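Local coordinates for probable starch synthase 4, chloroplastic/amyloplastic (Arabidopsis thaliana, PDB 6GNE), which is probably a plastid starch synthase with the two-domain GT-B glycosyltransferase fold, here with adenosine-5'-diphosphate bound, at residues Gln340-Ser346 with His368-Lys374. Numbering follows the deposited sequence.
Sequences QFVLLGS and HVRLLLK. With ADP (adenosine-5'-diphosphate), chain F.
F341, V342, L343 and L344 pair in register with V369, R370, L371 and L372 as neighbouring parallel strands. They are the two strands of a beta-alpha-beta unit, linked through helix 350-362, in the Rossmann-like C-terminal domain of a GT-B fold. Strand 369-372 is the outermost strand of this six-stranded parallel sheet, and strand 311-317 lies on the other side of 340-346.

Five backbone hydrogen bonds join the pair. F341 N donates to H368 O (2.8 Å), and F341 O accepts from R370 N. L343 repeats the pattern: its N donates to R370 O and its O accepts from L372 N at 2.7 Å. G345 N closes the ladder on L372 O. Close CA-H...O contacts run beside these bonds, as from V369 CA to F341 O.

Apolar side chains line one face and, with R370 among them, much of the other. On the first, L343 CB and CD2 each lie 4.1 Å from L371 CG, and F341 and V369 both pack on I331 of helix 324-336. On the second, V342 CG1 meets L372 CD1, and helix 377-386 covers V342, L344 and L372. With CG anti to the backbone N (chi1 177°), L344 carries CD1 across to L372 CB (3.9 Å), beside the carbonyl oxygens of L372 and K374.

At the start of the pair, the Q340 side chain crosses that of H368 at a slant, with amide and imidazole planes 60° apart. The amide is held by R297 and S303 O.

The C-terminal end of strand 340-346 and the loop after strand 369-372 reach the nucleotide pocket. L344 CG and CD2 touch the adenine at N1, and K374 O accepts a nearly straight hydrogen bond from ADP N6 (3.0 Å, 165° at the hydrogen).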
ATOM      1  N   GLN A 340      -3.157 -27.177  -6.165  1.00 34.08           N
ATOM      2  CA  GLN A 340      -2.961 -26.329  -7.338  1.00 34.36           C
ATOM      3  C   GLN A 340      -2.485 -24.953  -6.908  1.00 32.85           C
ATOM      4  O   GLN A 340      -2.657 -24.561  -5.760  1.00 32.29           O
ATOM      5  CB  GLN A 340      -4.269 -26.195  -8.107  1.00 36.23           C
ATOM      6  CG  GLN A 340      -4.902 -27.529  -8.517  1.00 38.43           C
ATOM      7  CD  GLN A 340      -6.239 -27.375  -9.217  1.00 40.13           C
ATOM      8  OE1 GLN A 340      -7.095 -26.636  -8.762  1.00 41.19           O
ATOM      9  NE2 GLN A 340      -6.426 -28.094 -10.317  1.00 41.59           N
ATOM     10  N   PHE A 341      -1.863 -24.229  -7.826  1.00 32.73           N
ATOM     11  CA  PHE A 341      -1.249 -22.940  -7.537  1.00 31.42           C
ATOM     12  C   PHE A 341      -1.483 -21.924  -8.685  1.00 33.15           C
ATOM     13  O   PHE A 341      -1.177 -22.204  -9.851  1.00 34.61           O
ATOM     14  CB  PHE A 341       0.248 -23.134  -7.334  1.00 30.96           C
ATOM     15  CG  PHE A 341       0.915 -22.011  -6.609  1.00 29.31           C
ATOM     16  CD1 PHE A 341       1.216 -20.820  -7.244  1.00 29.17           C
ATOM     17  CD2 PHE A 341       1.214 -22.138  -5.279  1.00 28.98           C
ATOM     18  CE1 PHE A 341       1.806 -19.773  -6.568  1.00 28.59           C
ATOM     19  CE2 PHE A 341       1.806 -21.088  -4.575  1.00 28.30           C
ATOM     20  CZ  PHE A 341       2.094 -19.904  -5.215  1.00 28.13           C
ATOM     21  N   VAL A 342      -1.973 -20.742  -8.326  1.00 32.87           N
ATOM     22  CA  VAL A 342      -2.159 -19.634  -9.242  1.00 33.98           C
ATOM     23  C   VAL A 342      -1.378 -18.428  -8.745  1.00 33.15           C
ATOM     24  O   VAL A 342      -1.658 -17.936  -7.664  1.00 32.49           O
ATOM     25  CB  VAL A 342      -3.640 -19.223  -9.357  1.00 34.34           C
ATOM     26  CG1 VAL A 342      -3.790 -18.041 -10.281  1.00 34.68           C
ATOM     27  CG2 VAL A 342      -4.424 -20.357  -9.978  1.00 36.96           C
ATOM     28  N   LEU A 343      -0.420 -17.965  -9.544  1.00 33.27           N
ATOM     29  CA  LEU A 343       0.359 -16.781  -9.227  1.00 32.80           C
ATOM     30  C   LEU A 343      -0.082 -15.656 -10.153  1.00 33.69           C
ATOM     31  O   LEU A 343      -0.159 -15.826 -11.380  1.00 35.05           O
ATOM     32  CB  LEU A 343       1.861 -17.012  -9.401  1.00 33.27           C
ATOM     33  CG  LEU A 343       2.803 -15.821  -9.220  1.00 33.25           C
ATOM     34  CD1 LEU A 343       2.709 -15.257  -7.806  1.00 33.06           C
ATOM     35  CD2 LEU A 343       4.226 -16.230  -9.462  1.00 34.12           C
ATOM     36  N   LEU A 344      -0.354 -14.506  -9.554  1.00 33.78           N
ATOM     37  CA  LEU A 344      -0.518 -13.270 -10.290  1.00 35.65           C
ATOM     38  C   LEU A 344       0.496 -12.279  -9.742  1.00 35.06           C
ATOM     39  O   LEU A 344       0.394 -11.856  -8.612  1.00 33.36           O
ATOM     40  CB  LEU A 344      -1.936 -12.744 -10.114  1.00 36.25           C
ATOM     41  CG  LEU A 344      -2.264 -11.408 -10.760  1.00 36.14           C
ATOM     42  CD1 LEU A 344      -1.989 -11.487 -12.242  1.00 37.01           C
ATOM     43  CD2 LEU A 344      -3.737 -11.109 -10.481  1.00 36.15           C
ATOM     44  N   GLY A 345       1.497 -11.939 -10.538  1.00 36.62           N
ATOM     45  CA  GLY A 345       2.495 -10.976 -10.087  1.00 36.52           C
ATOM     46  C   GLY A 345       3.436 -10.586 -11.193  1.00 37.13           C
ATOM     47  O   GLY A 345       3.638 -11.359 -12.125  1.00 36.27           O
ATOM     48  N   SER A 346       4.004  -9.389 -11.108  1.00 38.15           N
ATOM     49  CA  SER A 346       5.158  -9.086 -11.944  1.00 40.36           C
ATOM     50  C   SER A 346       6.231  -8.341 -11.195  1.00 38.54           C
ATOM     51  O   SER A 346       5.991  -7.810 -10.133  1.00 37.89           O
ATOM     52  CB  SER A 346       4.770  -8.379 -13.258  1.00 42.19           C
ATOM     53  OG  SER A 346       4.167  -7.164 -12.971  1.00 42.50           O
ATOM     54  N   HIS A 368      -2.549 -28.072 -12.966  1.00 47.06           N
ATOM     55  CA  HIS A 368      -2.571 -27.633 -11.570  1.00 44.38           C
ATOM     56  C   HIS A 368      -1.769 -26.350 -11.262  1.00 41.57           C
ATOM     57  O   HIS A 368      -1.883 -25.834 -10.174  1.00 39.00           O
ATOM     58  CB  HIS A 368      -2.093 -28.789 -10.671  1.00 44.44           C
ATOM     59  CG  HIS A 368      -2.808 -30.079 -10.923  1.00 46.43           C
ATOM     60  ND1 HIS A 368      -3.929 -30.471 -10.225  1.00 46.88           N
ATOM     61  CD2 HIS A 368      -2.572 -31.061 -11.831  1.00 47.72           C
ATOM     62  CE1 HIS A 368      -4.349 -31.638 -10.686  1.00 47.16           C
ATOM     63  NE2 HIS A 368      -3.541 -32.015 -11.660  1.00 47.96           N
ATOM     64  N   VAL A 369      -0.970 -25.836 -12.191  1.00 41.95           N
ATOM     65  CA  VAL A 369      -0.178 -24.634 -11.939  1.00 41.10           C
ATOM     66  C   VAL A 369      -0.291 -23.644 -13.085  1.00 41.29           C
ATOM     67  O   VAL A 369      -0.044 -24.005 -14.223  1.00 41.68           O
ATOM     68  CB  VAL A 369       1.302 -24.996 -11.702  1.00 41.79           C
ATOM     69  CG1 VAL A 369       2.141 -23.750 -11.470  1.00 41.08           C
ATOM     70  CG2 VAL A 369       1.405 -25.873 -10.463  1.00 42.43           C
ATOM     71  N   ARG A 370      -0.655 -22.396 -12.775  1.00 41.06           N
ATOM     72  CA  ARG A 370      -0.640 -21.322 -13.776  1.00 41.71           C
ATOM     73  C   ARG A 370      -0.044 -20.071 -13.193  1.00 39.04           C
ATOM     74  O   ARG A 370      -0.356 -19.707 -12.078  1.00 36.54           O
ATOM     75  CB  ARG A 370      -2.037 -21.039 -14.320  1.00 44.06           C
ATOM     76  CG  ARG A 370      -2.033 -20.212 -15.608  1.00 46.66           C
ATOM     77  CD  ARG A 370      -1.725 -20.996 -16.888  1.00 49.62           C
ATOM     78  NE  ARG A 370      -2.736 -22.010 -17.181  1.00 51.89           N
ATOM     79  CZ  ARG A 370      -2.591 -23.340 -17.016  1.00 56.76           C
ATOM     80  NH1 ARG A 370      -1.455 -23.862 -16.535  1.00 58.48           N
ATOM     81  NH2 ARG A 370      -3.606 -24.189 -17.304  1.00 57.95           N
ATOM     82  N   LEU A 371       0.835 -19.437 -13.961  1.00 40.03           N
ATOM     83  CA  LEU A 371       1.525 -18.209 -13.563  1.00 40.01           C
ATOM     84  C   LEU A 371       1.094 -17.115 -14.505  1.00 40.34           C
ATOM     85  O   LEU A 371       1.171 -17.281 -15.713  1.00 40.97           O
ATOM     86  CB  LEU A 371       3.043 -18.392 -13.660  1.00 41.50           C
ATOM     87  CG  LEU A 371       3.706 -18.989 -12.428  1.00 41.45           C
ATOM     88  CD1 LEU A 371       3.169 -20.365 -12.132  1.00 42.49           C
ATOM     89  CD2 LEU A 371       5.208 -19.067 -12.616  1.00 42.93           C
ATOM     90  N   LEU A 372       0.646 -16.000 -13.941  1.00 39.40           N
ATOM     91  CA  LEU A 372       0.132 -14.877 -14.728  1.00 39.43           C
ATOM     92  C   LEU A 372       1.031 -13.663 -14.440  1.00 38.59           C
ATOM     93  O   LEU A 372       0.848 -12.940 -13.468  1.00 35.84           O
ATOM     94  CB  LEU A 372      -1.325 -14.637 -14.356  1.00 39.21           C
ATOM     95  CG  LEU A 372      -2.212 -15.831 -14.742  1.00 40.15           C
ATOM     96  CD1 LEU A 372      -3.493 -15.843 -13.904  1.00 40.49           C
ATOM     97  CD2 LEU A 372      -2.515 -15.861 -16.239  1.00 41.29           C
ATOM     98  N   LEU A 373       2.061 -13.516 -15.263  1.00 40.03           N
ATOM     99  CA  LEU A 373       3.123 -12.558 -14.998  1.00 40.24           C
ATOM    100  C   LEU A 373       2.762 -11.178 -15.508  1.00 40.30           C
ATOM    101  O   LEU A 373       3.217 -10.760 -16.561  1.00 43.28           O
ATOM    102  CB  LEU A 373       4.447 -13.056 -15.572  1.00 41.75           C
ATOM    103  CG  LEU A 373       4.877 -14.430 -15.010  1.00 41.44           C
ATOM    104  CD1 LEU A 373       6.277 -14.789 -15.530  1.00 42.77           C
ATOM    105  CD2 LEU A 373       4.803 -14.509 -13.492  1.00 39.08           C
ATOM    106  N   LYS A 374       1.903 -10.503 -14.755  1.00 38.66           N
ATOM    107  CA  LYS A 374       1.347  -9.210 -15.130  1.00 39.50           C
ATOM    108  C   LYS A 374       0.563  -8.579 -13.963  1.00 37.69           C
ATOM    109  O   LYS A 374       0.223  -9.258 -13.014  1.00 36.23           O
ATOM    110  CB  LYS A 374       0.405  -9.350 -16.343  1.00 41.42           C
ATOM    111  CG  LYS A 374      -0.823 -10.223 -16.063  1.00 41.57           C
ATOM    112  CD  LYS A 374      -1.610 -10.553 -17.314  1.00 43.19           C
ATOM    113  CE  LYS A 374      -2.962 -11.112 -16.920  1.00 42.69           C
ATOM    114  NZ  LYS A 374      -3.747 -11.450 -18.119  1.00 44.37           N
TER
HETATM  115  PB  ADP F 601       2.728  -3.638  -1.539  1.00 27.46           P
HETATM  116  O1B ADP F 601       2.271  -2.273  -1.118  1.00 28.85           O
HETATM  117  O2B ADP F 601       2.552  -3.987  -2.989  1.00 27.40           O
HETATM  118  O3B ADP F 601       4.142  -3.902  -1.077  1.00 28.09           O
HETATM  119  PA  ADP F 601       0.328  -4.437  -0.151  1.00 28.50           P
HETATM  120  O1A ADP F 601      -0.154  -5.778   0.321  1.00 29.64           O
HETATM  121  O2A ADP F 601       0.328  -3.355   0.897  1.00 30.69           O
HETATM  122  O3A ADP F 601       1.794  -4.695  -0.766  1.00 27.33           O
HETATM  123  O5' ADP F 601      -0.547  -3.902  -1.387  1.00 28.95           O
HETATM  124  C5' ADP F 601      -0.700  -4.651  -2.594  1.00 29.36           C
HETATM  125  C4' ADP F 601      -1.941  -4.269  -3.422  1.00 28.85           C
HETATM  126  O4' ADP F 601      -1.645  -4.383  -4.822  1.00 28.56           O
HETATM  127  C3' ADP F 601      -3.114  -5.205  -3.214  1.00 28.13           C
HETATM  128  O3' ADP F 601      -4.310  -4.502  -3.504  1.00 27.88           O
HETATM  129  C2' ADP F 601      -2.911  -6.267  -4.263  1.00 27.70           C
HETATM  130  O2' ADP F 601      -4.110  -6.934  -4.613  1.00 28.75           O
HETATM  131  C1' ADP F 601      -2.403  -5.441  -5.407  1.00 28.36           C
HETATM  132  N9  ADP F 601      -1.520  -6.181  -6.336  1.00 29.82           N
HETATM  133  C8  ADP F 601      -0.232  -6.496  -6.152  1.00 29.22           C
HETATM  134  N7  ADP F 601       0.260  -7.130  -7.241  1.00 29.29           N
HETATM  135  C5  ADP F 601      -0.726  -7.225  -8.147  1.00 29.69           C
HETATM  136  C6  ADP F 601      -0.893  -7.791  -9.522  1.00 29.92           C
HETATM  137  N6  ADP F 601       0.146  -8.408 -10.139  1.00 28.33           N
HETATM  138  N1  ADP F 601      -2.118  -7.664 -10.108  1.00 29.74           N
HETATM  139  C2  ADP F 601      -3.149  -7.061  -9.460  1.00 30.03           C
HETATM  140  N3  ADP F 601      -3.054  -6.544  -8.225  1.00 29.05           N
HETATM  141  C4  ADP F 601      -1.896  -6.598  -7.536  1.00 29.65           C